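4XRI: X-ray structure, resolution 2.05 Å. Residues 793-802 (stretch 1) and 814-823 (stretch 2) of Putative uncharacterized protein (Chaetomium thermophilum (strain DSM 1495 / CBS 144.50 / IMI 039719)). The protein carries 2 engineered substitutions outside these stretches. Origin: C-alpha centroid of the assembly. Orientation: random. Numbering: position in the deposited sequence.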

# COMPACT_ATOMS: atom_id res chain seq x y z
N SER A 793 23.41 16.25 -24.59
CA SER A 793 22.96 15.17 -23.71
C SER A 793 21.61 15.49 -23.09
O SER A 793 20.84 14.60 -22.75
N ILE A 794 21.33 16.78 -22.92
CA ILE A 794 20.05 17.21 -22.37
C ILE A 794 18.92 16.93 -23.37
O ILE A 794 17.87 16.41 -23.00
N PHE A 795 19.16 17.29 -24.63
CA PHE A 795 18.20 17.02 -25.70
C PHE A 795 17.97 15.52 -25.85
O PHE A 795 16.85 15.07 -26.11
N ALA A 796 19.05 14.75 -25.70
CA ALA A 796 18.99 13.30 -25.81
C ALA A 796 18.00 12.72 -24.81
O ALA A 796 17.17 11.88 -25.16
N LEU A 797 18.09 13.18 -23.56
CA LEU A 797 17.18 12.73 -22.52
C LEU A 797 15.75 13.19 -22.79
O LEU A 797 14.80 12.42 -22.62
N LEU A 798 15.61 14.45 -23.21
CA LEU A 798 14.31 14.99 -23.59
C LEU A 798 13.62 14.10 -24.61
O LEU A 798 12.42 13.83 -24.51
N ASN A 799 14.39 13.65 -25.60
CA ASN A 799 13.87 12.76 -26.63
C ASN A 799 13.51 11.39 -26.08
O ASN A 799 12.51 10.80 -26.48
N SER A 800 14.33 10.89 -25.16
CA SER A 800 14.08 9.59 -24.54
C SER A 800 12.77 9.62 -23.76
O SER A 800 12.00 8.66 -23.79
N ILE A 801 12.54 10.73 -23.07
CA ILE A 801 11.31 10.93 -22.31
C ILE A 801 10.11 11.01 -23.24
O ILE A 801 9.04 10.45 -22.96
N ALA A 802 10.29 11.69 -24.37
CA ALA A 802 9.22 11.85 -25.35
C ALA A 802 8.83 10.52 -25.97
O ALA A 802 7.66 10.28 -26.26
N ALA A 814 8.53 19.53 -15.96
CA ALA A 814 9.96 19.81 -15.80
C ALA A 814 10.67 19.84 -17.15
O ALA A 814 11.59 20.64 -17.36
N SER A 815 10.25 18.96 -18.05
CA SER A 815 10.83 18.89 -19.39
C SER A 815 10.53 20.15 -20.18
O SER A 815 11.42 20.72 -20.82
N MET A 816 9.27 20.58 -20.14
CA MET A 816 8.86 21.84 -20.77
C MET A 816 9.69 22.99 -20.21
O MET A 816 10.15 23.85 -20.96
N GLY A 817 9.88 22.98 -18.89
CA GLY A 817 10.66 24.00 -18.22
C GLY A 817 12.08 24.08 -18.74
O GLY A 817 12.59 25.17 -18.99
N VAL A 818 12.71 22.93 -18.92
CA VAL A 818 14.09 22.87 -19.39
C VAL A 818 14.21 23.35 -20.83
O VAL A 818 15.16 24.06 -21.18
N ILE A 819 13.24 22.97 -21.66
CA ILE A 819 13.20 23.43 -23.05
C ILE A 819 13.17 24.96 -23.11
O ILE A 819 13.93 25.58 -23.85
N GLY A 820 12.30 25.55 -22.30
CA GLY A 820 12.20 26.99 -22.21
C GLY A 820 13.47 27.62 -21.67
O GLY A 820 13.96 28.61 -22.20
N ASP A 821 14.01 27.04 -20.60
CA ASP A 821 15.26 27.51 -20.00
C ASP A 821 16.39 27.52 -21.01
O ASP A 821 17.16 28.48 -21.08
N LEU A 822 16.48 26.45 -21.80
CA LEU A 822 17.52 26.33 -22.82
C LEU A 822 17.40 27.42 -23.88
O LEU A 822 18.40 27.96 -24.35
N ALA A 823 16.16 27.73 -24.26
CA ALA A 823 15.88 28.78 -25.23
C ALA A 823 16.38 30.12 -24.72
O ALA A 823 17.02 30.88 -25.45

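How do two helices running in nearly opposite directions come to share a seam? Their axes make an angle of 148° between N-to-C directions and approach no closer than 11.1 Å, a spacing that leaves room for side chains from both helices in between. The backbones draw nearest where Leu 798 faces Ser 815, with CA of Leu 798 and CA of Ser 815 6.7 Å apart; at Ile 794 and Val 818 the two CA atoms are 8.7 Å apart.

What fills the hollow beside Ser 815? Leu 798, which points toward the other helix in the m, t rotamer and has more of its surface covered by it than any other residue of the pair. Its closest approaches are CD2 of Leu 798 to CB of Ser 815, 3.8 Å, and CD1 of Leu 798 to CG1 of Ile 819, 3.8 Å. The leucine fork thus fits into the dip between two residues one helical turn apart. Ile 819, also m, t, leaves its backbone sideways, yet its end comes nearer and closes one side of that dip.

Which bump answers from the second helix? Leu 822 does, again in the m, t rotamer and pointing toward its partner. CD1 of Leu 822 enters the notch between Ile 794 and Phe 795, lying 3.9 Å from CG2 of Ile 794 and 4.1 Å from CE1 of Phe 795. The phenylalanine starts sideways, but with chi1 at -83° its ring swings nearer and meets the methyl obliquely. Ile 794, m and t, points inward, and its CG2 also touches Val 818, whose t rotamer brings CG1 to 3.8 Å from that same CG2. One branch methyl is therefore held between Val 818 and Leu 822, residues a turn apart on the facing helix.

Does any polar group tie the helices together? No hydrogen bond crosses between them, and the contact rests on the fit of mostly apolar side chains. Ser 815, with chi1 in m, does point toward the first helix, but its OG meets a methyl group: CD1 of Ile 801 lies 3.8 Å from OG of Ser 815. That hydroxyl has its hydrogen bond elsewhere in the structure. Ile 801, another m, t side chain directed inward, thus extends the seam about one turn beyond Leu 798, and the whole contact buries a modest 322 Å², both sides summed.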

# COMPACT_ATOMS: atom_id res chain seq x y z
CB SER A 793 24.00 14.90 -22.62
OG SER A 793 24.13 16.03 -21.77
CB ILE A 794 20.05 18.70 -22.00
CG1 ILE A 794 21.12 18.98 -20.95
CG2 ILE A 794 18.68 19.13 -21.49
CD1 ILE A 794 21.19 20.44 -20.53
CB PHE A 795 18.68 17.60 -27.02
CG PHE A 795 18.35 19.06 -27.20
CD1 PHE A 795 19.31 20.03 -26.97
CD2 PHE A 795 17.09 19.45 -27.60
CE1 PHE A 795 19.01 21.37 -27.14
CE2 PHE A 795 16.78 20.79 -27.77
CZ PHE A 795 17.74 21.75 -27.53
CB ALA A 796 20.37 12.69 -25.60
CB LEU A 797 17.64 13.25 -21.16
CG LEU A 797 16.69 13.01 -19.99
CD1 LEU A 797 16.35 11.53 -19.85
CD2 LEU A 797 17.32 13.52 -18.72
CB LEU A 798 14.46 16.41 -24.15
CG LEU A 798 14.70 17.55 -23.16
CD1 LEU A 798 15.01 18.84 -23.91
CD2 LEU A 798 13.50 17.73 -22.25
CB ASN A 799 14.88 12.62 -27.76
CG ASN A 799 14.40 11.70 -28.86
OD1 ASN A 799 13.48 12.03 -29.60
ND2 ASN A 799 15.03 10.54 -28.98
CB SER A 800 15.24 9.21 -23.62
OG SER A 800 15.08 7.90 -23.11
CB ILE A 801 11.39 12.21 -21.46
CG1 ILE A 801 12.50 12.09 -20.42
CG2 ILE A 801 10.06 12.51 -20.79
CD1 ILE A 801 12.74 13.35 -19.65
CB ALA A 802 9.64 12.84 -26.43
CB ALA A 814 10.60 18.78 -14.89
CB SER A 815 10.30 17.66 -20.13
OG SER A 815 10.63 16.47 -19.45
CB MET A 816 7.37 22.10 -20.54
CG MET A 816 6.42 21.08 -21.15
SD MET A 816 6.41 21.05 -22.95
CE MET A 816 7.54 19.69 -23.29
CB VAL A 818 14.66 21.44 -19.25
CG1 VAL A 818 15.88 21.25 -20.14
CG2 VAL A 818 15.01 21.17 -17.80
CB ILE A 819 11.98 22.86 -23.79
CG1 ILE A 819 12.17 21.36 -24.04
CG2 ILE A 819 11.77 23.59 -25.11
CD1 ILE A 819 10.92 20.68 -24.55
CB ASP A 821 15.65 26.64 -18.80
CG ASP A 821 14.70 26.78 -17.63
OD1 ASP A 821 14.01 27.82 -17.55
OD2 ASP A 821 14.64 25.86 -16.79
CB LEU A 822 17.47 24.95 -23.48
CG LEU A 822 18.10 23.82 -22.67
CD1 LEU A 822 17.84 22.47 -23.34
CD2 LEU A 822 19.59 24.06 -22.51
CB ALA A 823 14.39 28.85 -25.52